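Local coordinates for integron gene cassette protein HFX_CASS3 (Uncultured bacterium, PDB 3FYN), which is of unknown function but, as a member of the GNAT family, probably transfers an acyl group from acyl-coenzyme A to an unidentified acceptor, at residues G91-M94 with L99-F102; K62-K67 with G71-I76; D104-R109 with A120-V125; R135-E140 with A155-S160; V36-M41 with D55-A60. All blocks are in the same frame, centred on the assembly; numbering follows the deposited sequence. Where two conformers were deposited one is given.

Interaction 1 (G91-M94 with L99-F102)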
# COMPACT_ATOMS: atom_id res chain seq x y z
N GLY A 91 2.54 -3.41 -3.35
CA GLY A 91 1.11 -3.51 -3.59
C GLY A 91 0.76 -2.99 -4.97
O GLY A 91 1.48 -2.17 -5.54
N PHE A 92 -0.34 -3.47 -5.52
CA PHE A 92 -0.75 -3.00 -6.83
C PHE A 92 -1.33 -1.59 -6.78
O PHE A 92 -1.95 -1.19 -5.79
CB PHE A 92 -1.77 -3.94 -7.45
CG PHE A 92 -1.83 -3.84 -8.95
CD1 PHE A 92 -0.87 -4.46 -9.73
CD2 PHE A 92 -2.84 -3.12 -9.57
CE1 PHE A 92 -0.92 -4.37 -11.10
CE2 PHE A 92 -2.89 -3.03 -10.95
CZ PHE A 92 -1.92 -3.65 -11.72
N SER A 93 -1.16 -0.86 -7.88
CA SER A 93 -1.65 0.51 -8.00
C SER A 93 -2.30 0.72 -9.36
O SER A 93 -1.64 0.62 -10.40
CB SER A 93 -0.48 1.49 -7.85
OG SER A 93 -0.82 2.79 -8.32
N MSE A 94 -3.59 1.02 -9.38
CA MSE A 94 -4.25 1.32 -10.64
C MSE A 94 -3.73 2.63 -11.23
O MSE A 94 -3.69 2.80 -12.45
CB MSE A 94 -5.77 1.38 -10.47
CG MSE A 94 -6.39 0.06 -10.06
SE MSE A 94 -6.26 -1.37 -11.37
CE MSE A 94 -6.83 -0.40 -12.95
N LEU A 99 2.97 -2.34 -9.81
CA LEU A 99 3.30 -2.31 -8.39
C LEU A 99 3.78 -0.94 -7.94
O LEU A 99 4.48 -0.24 -8.66
CB LEU A 99 4.39 -3.35 -8.07
CG LEU A 99 3.99 -4.82 -8.15
CD1 LEU A 99 5.19 -5.68 -7.80
CD2 LEU A 99 2.81 -5.13 -7.23
N ARG A 100 3.38 -0.57 -6.73
CA ARG A 100 4.02 0.54 -6.06
C ARG A 100 4.60 0.00 -4.77
O ARG A 100 4.18 -1.05 -4.29
CB ARG A 100 3.04 1.68 -5.78
CG ARG A 100 1.97 1.32 -4.78
CD ARG A 100 1.00 2.47 -4.63
NE ARG A 100 -0.04 2.17 -3.66
CZ ARG A 100 -0.96 3.04 -3.26
NH1 ARG A 100 -0.97 4.27 -3.75
NH2 ARG A 100 -1.87 2.69 -2.36
N GLY A 101 5.56 0.72 -4.21
CA GLY A 101 6.20 0.27 -3.00
C GLY A 101 6.04 1.28 -1.88
O GLY A 101 5.80 2.46 -2.13
N PHE A 102 6.15 0.79 -0.65
CA PHE A 102 6.17 1.64 0.53
C PHE A 102 7.43 1.38 1.33
O PHE A 102 7.83 0.22 1.51
CB PHE A 102 4.97 1.31 1.42
CG PHE A 102 3.65 1.58 0.78
CD1 PHE A 102 2.95 2.73 1.08
CD2 PHE A 102 3.11 0.68 -0.13
CE1 PHE A 102 1.72 2.98 0.48
CE2 PHE A 102 1.88 0.93 -0.72
CZ PHE A 102 1.19 2.08 -0.42

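Interaction 2 (K62-K67 with G71-I76)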
# COMPACT_ATOMS: atom_id res chain seq x y z
N LYS A 62 8.90 -12.99 9.76
CA LYS A 62 8.91 -14.28 9.09
C LYS A 62 7.93 -14.32 7.92
O LYS A 62 8.23 -14.89 6.88
CB LYS A 62 8.63 -15.41 10.07
CG LYS A 62 9.84 -15.78 10.91
CD LYS A 62 9.47 -16.70 12.06
CE LYS A 62 9.03 -18.07 11.59
NZ LYS A 62 8.76 -18.98 12.76
N ALA A 63 6.77 -13.71 8.10
CA ALA A 63 5.78 -13.66 7.04
C ALA A 63 6.34 -12.96 5.81
O ALA A 63 6.18 -13.43 4.68
CB ALA A 63 4.51 -12.96 7.51
N LEU A 64 6.97 -11.81 6.03
CA LEU A 64 7.48 -11.02 4.93
C LEU A 64 8.67 -11.72 4.27
O LEU A 64 8.75 -11.79 3.05
CB LEU A 64 7.86 -9.62 5.42
CG LEU A 64 8.28 -8.60 4.36
CD1 LEU A 64 7.30 -8.57 3.21
CD2 LEU A 64 8.40 -7.23 5.00
N LEU A 65 9.60 -12.24 5.08
CA LEU A 65 10.76 -12.95 4.54
C LEU A 65 10.37 -14.23 3.81
O LEU A 65 11.09 -14.70 2.93
CB LEU A 65 11.77 -13.26 5.65
CG LEU A 65 12.48 -12.05 6.26
CD1 LEU A 65 13.26 -12.45 7.51
CD2 LEU A 65 13.40 -11.39 5.24
N GLY A 66 9.22 -14.80 4.17
CA GLY A 66 8.77 -16.05 3.58
C GLY A 66 8.06 -15.88 2.25
O GLY A 66 7.86 -16.85 1.51
N LYS A 67 7.68 -14.65 1.93
CA LYS A 67 6.94 -14.38 0.70
C LYS A 67 7.46 -13.11 0.03
O LYS A 67 6.95 -12.02 0.28
CB LYS A 67 5.44 -14.27 1.00
CG LYS A 67 4.56 -14.26 -0.24
CD LYS A 67 3.10 -14.53 0.10
CE LYS A 67 2.22 -14.46 -1.14
NZ LYS A 67 0.78 -14.68 -0.84
N GLY A 71 7.37 -8.11 -0.37
CA GLY A 71 8.35 -7.06 -0.18
C GLY A 71 9.72 -7.58 0.21
O GLY A 71 10.02 -8.76 0.02
N ARG A 72 10.54 -6.70 0.76
CA ARG A 72 11.94 -7.00 1.02
C ARG A 72 12.41 -6.29 2.27
O ARG A 72 11.89 -5.22 2.60
CB ARG A 72 12.81 -6.51 -0.14
CG ARG A 72 12.50 -7.12 -1.49
CD ARG A 72 12.98 -8.55 -1.58
NE ARG A 72 13.11 -8.98 -2.96
CZ ARG A 72 12.07 -9.34 -3.71
NH1 ARG A 72 10.85 -9.32 -3.18
NH2 ARG A 72 12.25 -9.72 -4.96
N ILE A 73 13.41 -6.85 2.93
CA ILE A 73 14.00 -6.22 4.11
C ILE A 73 15.51 -6.13 3.91
O ILE A 73 16.14 -7.07 3.41
CB ILE A 73 13.71 -7.05 5.38
CG1 ILE A 73 12.20 -7.30 5.51
CG2 ILE A 73 14.26 -6.34 6.61
CD1 ILE A 73 11.85 -8.28 6.62
N TRP A 74 16.09 -5.00 4.29
CA TRP A 74 17.54 -4.82 4.30
C TRP A 74 17.99 -4.46 5.71
O TRP A 74 17.27 -3.79 6.45
CB TRP A 74 17.96 -3.69 3.36
CG TRP A 74 17.85 -3.98 1.91
CD1 TRP A 74 18.85 -4.39 1.07
CD2 TRP A 74 16.69 -3.82 1.09
NE1 TRP A 74 18.39 -4.51 -0.21
CE2 TRP A 74 17.06 -4.17 -0.23
CE3 TRP A 74 15.37 -3.42 1.34
CZ2 TRP A 74 16.16 -4.13 -1.29
CZ3 TRP A 74 14.48 -3.38 0.27
CH2 TRP A 74 14.88 -3.74 -1.02
N LEU A 75 19.20 -4.90 6.07
CA LEU A 75 19.82 -4.51 7.32
C LEU A 75 20.91 -3.50 7.01
O LEU A 75 21.52 -3.53 5.94
CB LEU A 75 20.43 -5.72 8.03
CG LEU A 75 19.41 -6.53 8.83
CD1 LEU A 75 19.86 -7.97 9.02
CD2 LEU A 75 19.13 -5.87 10.17
N ILE A 76 21.14 -2.60 7.96
CA ILE A 76 22.14 -1.55 7.81
C ILE A 76 23.28 -1.89 8.75
O ILE A 76 23.09 -1.99 9.96
CB ILE A 76 21.54 -0.18 8.16
CG1 ILE A 76 20.35 0.11 7.24
CG2 ILE A 76 22.59 0.91 8.06
CD1 ILE A 76 19.56 1.34 7.62
O HOH W 1 10.88 -10.74 1.47

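Interaction 3 (D104-R109 with A120-V125). With MG (magnesium ion), chain B.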
# COMPACT_ATOMS: atom_id res chain seq x y z
N ASP A 104 7.97 0.90 4.48
CA ASP A 104 6.96 0.54 5.46
C ASP A 104 7.45 0.72 6.89
O ASP A 104 6.67 1.07 7.77
CB ASP A 104 6.50 -0.90 5.23
CG ASP A 104 5.29 -1.26 6.05
OD1 ASP A 104 4.29 -0.51 6.02
OD2 ASP A 104 5.34 -2.31 6.72
N ASP A 105 8.73 0.48 7.11
CA ASP A 105 9.36 0.78 8.39
C ASP A 105 10.83 1.09 8.12
O ASP A 105 11.41 0.60 7.16
CB ASP A 105 9.23 -0.39 9.38
CG ASP A 105 8.14 -0.15 10.41
OD1 ASP A 105 7.76 1.02 10.61
OD2 ASP A 105 7.67 -1.13 11.03
N PHE A 106 11.41 1.92 8.97
CA PHE A 106 12.74 2.45 8.72
C PHE A 106 13.30 2.92 10.05
O PHE A 106 12.75 3.82 10.68
CB PHE A 106 12.62 3.61 7.72
CG PHE A 106 13.92 4.24 7.31
CD1 PHE A 106 15.12 3.55 7.41
CD2 PHE A 106 13.93 5.52 6.78
CE1 PHE A 106 16.30 4.14 7.01
CE2 PHE A 106 15.11 6.11 6.38
CZ PHE A 106 16.29 5.42 6.49
N PHE A 107 14.38 2.29 10.48
CA PHE A 107 14.98 2.60 11.77
C PHE A 107 16.49 2.56 11.69
O PHE A 107 17.07 1.60 11.19
CB PHE A 107 14.49 1.60 12.82
CG PHE A 107 15.13 1.77 14.18
CD1 PHE A 107 14.87 2.90 14.95
CD2 PHE A 107 15.98 0.80 14.70
CE1 PHE A 107 15.44 3.05 16.21
CE2 PHE A 107 16.55 0.95 15.96
CZ PHE A 107 16.28 2.08 16.71
N VAL A 108 17.11 3.62 12.20
CA VAL A 108 18.55 3.63 12.43
C VAL A 108 18.76 3.94 13.91
O VAL A 108 18.16 4.88 14.43
CB VAL A 108 19.24 4.71 11.58
CG1 VAL A 108 20.73 4.81 11.94
CG2 VAL A 108 19.07 4.41 10.10
N ARG A 109 19.58 3.15 14.60
CA ARG A 109 19.85 3.38 16.01
C ARG A 109 20.32 4.82 16.22
O ARG A 109 21.05 5.36 15.40
CB ARG A 109 20.93 2.42 16.51
CG ARG A 109 20.41 1.05 16.88
CD ARG A 109 21.53 0.12 17.31
NE ARG A 109 21.01 -1.09 17.93
CZ ARG A 109 21.64 -2.26 17.96
NH1 ARG A 109 22.84 -2.39 17.40
NH2 ARG A 109 21.07 -3.31 18.55
N ALA A 120 21.73 6.11 2.42
CA ALA A 120 22.17 4.92 1.70
C ALA A 120 21.08 3.86 1.66
O ALA A 120 20.85 3.23 0.62
CB ALA A 120 23.45 4.35 2.33
N ALA A 121 20.41 3.66 2.79
CA ALA A 121 19.32 2.69 2.86
C ALA A 121 18.20 3.02 1.88
O ALA A 121 17.68 2.13 1.20
CB ALA A 121 18.78 2.59 4.29
N LEU A 122 17.81 4.29 1.81
CA LEU A 122 16.75 4.71 0.90
C LEU A 122 17.15 4.54 -0.56
O LEU A 122 16.33 4.17 -1.39
CB LEU A 122 16.32 6.15 1.19
CG LEU A 122 15.57 6.37 2.51
CD1 LEU A 122 15.48 7.85 2.83
CD2 LEU A 122 14.18 5.73 2.48
N GLN A 123 18.41 4.82 -0.88
CA GLN A 123 18.89 4.63 -2.25
C GLN A 123 18.86 3.16 -2.64
O GLN A 123 18.52 2.81 -3.77
CB GLN A 123 20.30 5.19 -2.40
CG GLN A 123 20.33 6.70 -2.46
CD GLN A 123 19.44 7.25 -3.55
OE1 GLN A 123 19.63 6.96 -4.73
NE2 GLN A 123 18.45 8.04 -3.16
N THR A 124 19.19 2.29 -1.69
CA THR A 124 19.15 0.86 -1.92
C THR A 124 17.73 0.38 -2.20
O THR A 124 17.49 -0.40 -3.12
CB THR A 124 19.74 0.09 -0.72
OG1 THR A 124 21.13 0.42 -0.61
CG2 THR A 124 19.61 -1.40 -0.93
N VAL A 125 16.77 0.85 -1.41
CA VAL A 125 15.38 0.48 -1.63
C VAL A 125 14.90 1.00 -2.99
O VAL A 125 14.22 0.29 -3.73
CB VAL A 125 14.47 0.99 -0.50
CG1 VAL A 125 13.00 0.75 -0.84
CG2 VAL A 125 14.82 0.29 0.82
MG MG B . 5.94 1.86 11.58
O HOH W 2 5.47 -0.37 12.16
O HOH W 3 7.05 2.15 13.66
O HOH W 4 4.01 2.77 12.34
O HOH W 5 5.08 1.61 9.48
O HOH W 6 6.60 4.07 10.91

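Interaction 4 (R135-E140 with A155-S160)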
# COMPACT_ATOMS: atom_id res chain seq x y z
N ARG A 135 6.67 1.03 -9.79
CA ARG A 135 6.37 2.26 -10.52
C ARG A 135 6.40 3.53 -9.68
O ARG A 135 6.44 4.64 -10.22
CB ARG A 135 5.00 2.14 -11.20
CG ARG A 135 4.78 0.84 -11.97
CD ARG A 135 5.65 0.77 -13.22
NE ARG A 135 4.87 0.35 -14.38
CZ ARG A 135 4.43 -0.89 -14.59
NH1 ARG A 135 4.69 -1.85 -13.71
NH2 ARG A 135 3.73 -1.18 -15.69
N ALA A 136 6.37 3.37 -8.36
CA ALA A 136 6.37 4.51 -7.45
C ALA A 136 6.75 4.02 -6.06
O ALA A 136 6.59 2.84 -5.75
CB ALA A 136 5.00 5.19 -7.43
N LEU A 137 7.28 4.92 -5.25
CA LEU A 137 7.72 4.58 -3.90
C LEU A 137 7.22 5.65 -2.95
O LEU A 137 7.49 6.83 -3.13
CB LEU A 137 9.25 4.48 -3.85
CG LEU A 137 9.88 4.05 -2.52
CD1 LEU A 137 9.33 2.70 -2.08
CD2 LEU A 137 11.40 4.01 -2.62
N LEU A 138 6.47 5.22 -1.93
CA LEU A 138 5.81 6.13 -1.00
C LEU A 138 6.31 5.89 0.43
O LEU A 138 6.87 4.84 0.73
CB LEU A 138 4.29 5.91 -1.02
CG LEU A 138 3.55 5.90 -2.36
CD1 LEU A 138 2.05 5.74 -2.13
CD2 LEU A 138 3.84 7.15 -3.14
N VAL A 139 6.10 6.86 1.30
CA VAL A 139 6.38 6.68 2.72
C VAL A 139 5.42 7.51 3.56
O VAL A 139 5.13 8.65 3.22
CB VAL A 139 7.85 7.05 3.07
CG1 VAL A 139 8.13 8.51 2.78
CG2 VAL A 139 8.14 6.73 4.54
N GLU A 140 4.93 6.91 4.64
CA GLU A 140 4.11 7.61 5.62
C GLU A 140 5.00 8.25 6.66
O GLU A 140 5.95 7.62 7.14
CB GLU A 140 3.17 6.64 6.33
CG GLU A 140 2.05 6.06 5.48
CD GLU A 140 1.12 5.18 6.29
OE1 GLU A 140 1.02 5.39 7.52
OE2 GLU A 140 0.49 4.28 5.71
N ALA A 155 16.15 12.14 -0.44
CA ALA A 155 16.05 10.87 -1.16
C ALA A 155 15.04 10.96 -2.30
O ALA A 155 14.77 9.98 -3.00
CB ALA A 155 15.68 9.74 -0.21
N GLY A 156 14.47 12.15 -2.48
CA GLY A 156 13.55 12.40 -3.58
C GLY A 156 12.09 12.26 -3.23
O GLY A 156 11.22 12.33 -4.11
N PHE A 157 11.79 12.06 -1.95
CA PHE A 157 10.41 12.01 -1.49
C PHE A 157 9.89 13.42 -1.25
O PHE A 157 10.46 14.17 -0.46
CB PHE A 157 10.28 11.20 -0.20
CG PHE A 157 10.62 9.75 -0.35
CD1 PHE A 157 11.90 9.30 -0.10
CD2 PHE A 157 9.65 8.84 -0.73
CE1 PHE A 157 12.22 7.97 -0.23
CE2 PHE A 157 9.97 7.49 -0.86
CZ PHE A 157 11.25 7.06 -0.60
N GLU A 158 8.81 13.77 -1.93
CA GLU A 158 8.18 15.07 -1.73
C GLU A 158 6.71 14.88 -1.37
O GLU A 158 6.12 13.83 -1.65
CB GLU A 158 8.37 15.94 -2.98
CG GLU A 158 9.83 16.34 -3.21
CD GLU A 158 10.12 16.81 -4.62
OE1 GLU A 158 9.54 17.82 -5.06
OE2 GLU A 158 10.96 16.16 -5.30
N GLU A 159 6.13 15.88 -0.72
CA GLU A 159 4.74 15.80 -0.29
C GLU A 159 3.82 15.55 -1.47
O GLU A 159 3.95 16.19 -2.51
CB GLU A 159 4.34 17.07 0.46
CG GLU A 159 3.03 16.95 1.22
CD GLU A 159 2.82 18.10 2.18
OE1 GLU A 159 3.79 18.85 2.43
OE2 GLU A 159 1.69 18.24 2.70
N SER A 160 2.90 14.60 -1.32
CA SER A 160 2.01 14.22 -2.41
C SER A 160 0.79 15.13 -2.50
O SER A 160 0.18 15.26 -3.56
CB SER A 160 1.57 12.76 -2.24
OG SER A 160 0.80 12.60 -1.06

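Interaction 5 (V36-M41 with D55-A60)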
# COMPACT_ATOMS: atom_id res chain seq x y z
N VAL A 36 17.80 -10.41 15.24
CA VAL A 36 18.31 -9.04 15.23
C VAL A 36 17.24 -8.05 14.75
O VAL A 36 17.11 -6.95 15.30
CB VAL A 36 19.62 -8.92 14.41
CG1 VAL A 36 19.89 -7.46 14.06
CG2 VAL A 36 20.79 -9.51 15.19
N LEU A 37 16.46 -8.44 13.75
CA LEU A 37 15.37 -7.58 13.27
C LEU A 37 14.36 -7.29 14.38
O LEU A 37 13.89 -6.16 14.53
CB LEU A 37 14.67 -8.21 12.07
CG LEU A 37 15.48 -8.11 10.77
CD1 LEU A 37 14.96 -9.10 9.72
CD2 LEU A 37 15.49 -6.67 10.24
N VAL A 38 14.03 -8.32 15.15
CA VAL A 38 13.10 -8.17 16.26
C VAL A 38 13.66 -7.22 17.33
O VAL A 38 12.93 -6.37 17.84
CB VAL A 38 12.71 -9.52 16.86
CG1 VAL A 38 11.89 -9.32 18.14
CG2 VAL A 38 11.90 -10.32 15.84
N ARG A 39 14.95 -7.36 17.66
CA ARG A 39 15.55 -6.45 18.62
C ARG A 39 15.51 -5.01 18.12
O ARG A 39 15.18 -4.09 18.86
CB ARG A 39 17.00 -6.83 18.94
CG ARG A 39 17.66 -5.82 19.87
CD ARG A 39 19.03 -6.27 20.35
NE ARG A 39 20.02 -6.25 19.28
CZ ARG A 39 20.33 -7.31 18.54
NH1 ARG A 39 19.72 -8.47 18.75
NH2 ARG A 39 21.25 -7.21 17.59
N LEU A 40 15.86 -4.81 16.85
CA LEU A 40 15.87 -3.47 16.28
C LEU A 40 14.47 -2.87 16.27
O LEU A 40 14.28 -1.71 16.64
CB LEU A 40 16.49 -3.47 14.88
CG LEU A 40 18.00 -3.70 14.85
CD1 LEU A 40 18.45 -3.95 13.42
CD2 LEU A 40 18.75 -2.51 15.45
N MSE A 41 13.48 -3.65 15.86
CA MSE A 41 12.10 -3.17 15.86
C MSE A 41 11.65 -2.85 17.29
O MSE A 41 10.91 -1.90 17.52
CB MSE A 41 11.16 -4.18 15.22
CG MSE A 41 9.76 -3.61 14.97
SE MSE A 41 8.61 -4.90 14.10
CE MSE A 41 6.97 -3.86 13.97
N ASP A 55 6.50 -12.32 20.01
CA ASP A 55 5.84 -13.26 19.10
C ASP A 55 5.31 -12.56 17.85
O ASP A 55 5.49 -13.05 16.74
CB ASP A 55 4.69 -13.98 19.80
CG ASP A 55 5.16 -15.14 20.66
OD1 ASP A 55 6.38 -15.36 20.75
OD2 ASP A 55 4.30 -15.84 21.24
N ALA A 56 4.65 -11.42 18.04
CA ALA A 56 4.05 -10.69 16.93
C ALA A 56 5.13 -10.19 15.97
O ALA A 56 4.95 -10.22 14.75
CB ALA A 56 3.21 -9.52 17.44
N ALA A 57 6.24 -9.71 16.52
CA ALA A 57 7.34 -9.24 15.70
C ALA A 57 7.95 -10.38 14.88
O ALA A 57 8.20 -10.23 13.68
CB ALA A 57 8.39 -8.57 16.57
N ILE A 58 8.19 -11.51 15.54
CA ILE A 58 8.73 -12.68 14.86
C ILE A 58 7.80 -13.09 13.72
O ILE A 58 8.24 -13.31 12.58
CB ILE A 58 8.90 -13.87 15.83
CG1 ILE A 58 10.00 -13.58 16.85
CG2 ILE A 58 9.21 -15.15 15.06
CD1 ILE A 58 10.13 -14.62 17.95
N ARG A 59 6.51 -13.17 14.03
CA ARG A 59 5.51 -13.56 13.05
C ARG A 59 5.56 -12.65 11.81
O ARG A 59 5.55 -13.13 10.67
CB ARG A 59 4.12 -13.54 13.69
CG ARG A 59 3.09 -14.38 12.99
CD ARG A 59 1.92 -14.70 13.92
NE ARG A 59 1.34 -13.52 14.56
CZ ARG A 59 1.37 -13.27 15.87
NH1 ARG A 59 1.95 -14.11 16.71
NH2 ARG A 59 0.80 -12.17 16.34
N ALA A 60 5.61 -11.34 12.04
CA ALA A 60 5.60 -10.37 10.96
C ALA A 60 6.83 -10.47 10.07
O ALA A 60 6.72 -10.53 8.84
CB ALA A 60 5.45 -8.95 11.50

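Interaction 1 (G91-M94 with L99-F102)
Leu99 and Gly91 meet near the closed end of the beta hairpin formed by strands 81-93 and 98-108. Leu99 pairs with Phe92 as a non-hydrogen-bonded antiparallel pair, with CA atoms 4.4 Å apart, and the two side chains diverge. Its CD2 still reaches back to Gly91, 3.7 Å from Gly91 O. The same oxygen receives a CA-H...O contact from Leu99 CA at 3.4 Å. Arg100 and Gly91 form the hydrogen-bonded pair. Arg100 N donates to Gly91 O at 2.8 Å, and Gly91 N donates to Arg100 O at 3.0 Å. Arg100 CG sits between its own backbone N and carbonyl carbon (chi1 67°), and the chain then runs out extended. Its methylene CD lies alongside Ser93 CB at 3.7 Å. The guanidinium passes on to a salt bridge with Glu140 of the second subunit. A leucine here would probably leave that carboxylate without this charged mate and weaken the subunit contact. Farther on, the Phe102 ring meets Phe102 of the second subunit. Strand 98-108 is flanked by 81-93 and by the parallel strand 136-140, where Leu138 touches both Arg100 and Phe102.

Interaction 2 (K62-K67 with G71-I76)
Leu64 and Ile73 form the tight part of this contact, where the end of helix 54-66 packs against the start of strand 71-78. Leu64 CD2 meets Ile73 CG1 at 3.8 Å, while Leu64 CD1 lies 3.6 Å from Gly71 N. The first Leu64 torsion, with CG opposite the backbone N (chi1 -174°), points the fork at the strand, and chi2 of 49° turns one methyl to Gly71 and the other to Ile73. Gly71 suits the place: a CB there would crowd Leu64 CD1, and its positive phi of 147° would also press that CB against the preceding carbonyl. Leu65 CD2 touches Ile73 CD1 at 3.7 Å, and the two side chains lie roughly perpendicular. Leu37 of helix 34-47 covers Ile73.

The looser side lies toward Lys67 and Arg72. Here a water bridges the backbones, donating to Leu64 O at 2.9 Å and to Gly71 O at 2.6 Å. Arg72 NH1 adds a weak bond to Gly71 O. Lys67 points away, and its NZ pairs with Asp69 of the second subunit. No direct hydrogen bond joins 62-67 and 71-76. Their cohesion therefore rests on branched aliphatic groups, with one water linking two carbonyls that cannot bond each other.

Interaction 3 (D104-R109 with A120-V125)
Within the beta-alpha-beta unit of strand 98-108, helix 117-131 and strand 136-140, Phe106 joins the first strand to the helix, touching Ala121 and Leu122. In the GNAT fold the equivalent strand and helix border the acetyl-coenzyme A site. Phe106 CG stands anti to the backbone N (chi1 -178°), which carries the ring to the helix. Phe106 CE1 lies 4.0 Å from Ala121 CB, and Phe106 CE2 lies 3.9 Å from Leu122 CG. Both partners approach the ring obliquely, and the Leu122 side chain crosses that of Phe106 at about a right angle.

Asp105, the residue before Phe106, takes no part in the helix contact and binds a magnesium ion. The ion is 2.2 Å from Asp105 OD1, and five waters complete six ligands. One water also donates to Asp105 OD2 at 2.6 Å, so both carboxylate oxygens are used. An acetate ion, probably from the crystallisation liquor, lies about 5 Å from the Phe106 side chain. Phe106 also touches Ile86. Leu122 packs on Ala155 and Phe157 of a loop. Ala121 meets Ile76 of strand 71-78 and Val125 meets Ile86 of strand 81-93, so the helix covers the middle strands of the sheet.

Interaction 4 (R135-E140 with A155-S160)
Phe157 packs its ring against Leu137 and Val139 of strand 136-140, one of the two outermost strands of the GNAT sheet within this chain. The two residues are alternate ones on the strand, and both direct their CB atoms at the ring. Leu137 crosses it obliquely: its CD2 is 3.7 Å from Phe157 CZ. Val139 takes part in a CH-pi contact, with CG1 4.3 Å from the ring centroid and off-centre. The same methyl is 3.8 Å from Phe157 CD2. Val139 CG1 is brought there by a first torsion that sets it between the backbone N and the carbonyl carbon (chi1 62°). Val103 of strand 98-108 also touches the ring. An alanine in place of Phe157 would probably open a gap beside the strand and leave Leu137 and Val139 without their shared partner.

Further out, Leu137 packs on Val125 and Cys129 of helix 117-131. The ring is thus set between the sheet and that helix. Just before it, Gly156 leaves the short helix 151-154 with a positive phi of 96° in a Schellman motif, a turn consistent with bringing Phe157 round to face the strand. The second subunit continues the sheet: residues of 136-140 and 158-159 pair with one of its strands in an antiparallel ladder. Glu140 forms a salt bridge with Arg162 of that subunit. Back at the ring, the nearest approach to the strand is to its backbone, where Phe157 CE2 lies 3.4 Å from Leu137 O.

Interaction 5 (V36-M41 with D55-A60)
Val38 faces Ala57 and Ile58 where helices 34-47 and 54-66 cross. Its CG1 touches Ala57, while CG2 touches both Ile58 and Ala57. Val38 CG1 meets Ala57 CB at 3.9 Å, and Val38 CG2 meets Ile58 CG1 at 3.9 Å. This arrangement follows from chi1 of 172°, which places CG1 anti to the backbone N and CG2 anti to the carbonyl carbon. Both methyls therefore face helix 54-66. Ile58 runs obliquely across Val38 and touches it through CG1 rather than the CG2 branch. Ala57 is small enough to let the backbones come close: its CA is 5.9 Å from that of Val38.

Met41, one turn further along, is a selenomethionine with a fully extended side chain, all three torsions near 180°. This stretches SE out to 4.4 Å from Ala57 CB, a looser touch than those of Val38. The extended chain also brings it to Met94 of the second subunit. Phe61 of helix 54-66 touches both Val38 and Met41.

The short segments lie 9.5 Å apart at their axes, with their directions at 125°. Such a pair of consecutive helices following the first strand is characteristic of the N-terminal half of GNAT acetyltransferases.

Interactions 1, 3 and 4 share one part of the fold. Interactions 1 and 3 both use strand 98-108, with centres about 18 Å apart. Interaction 4 lies about 12 Å from interaction 1, centre to centre, and Gly101 N is 2.8 Å from Ala136 O in a probable hydrogen bond. Leu122 links interactions 3 and 4, and Trp74 and Ile76 link interactions 2 and 3. Interactions 2 and 5 share helix 54-66, and Leu75 packs on Leu37 and Leu40. The magnesium ion on Asp105 belongs to interaction 3 and lies about 6 Å from the nearest atom of the Met41 side chain, so interactions 3 and 5 both border the metal. All five contacts touch the second subunit.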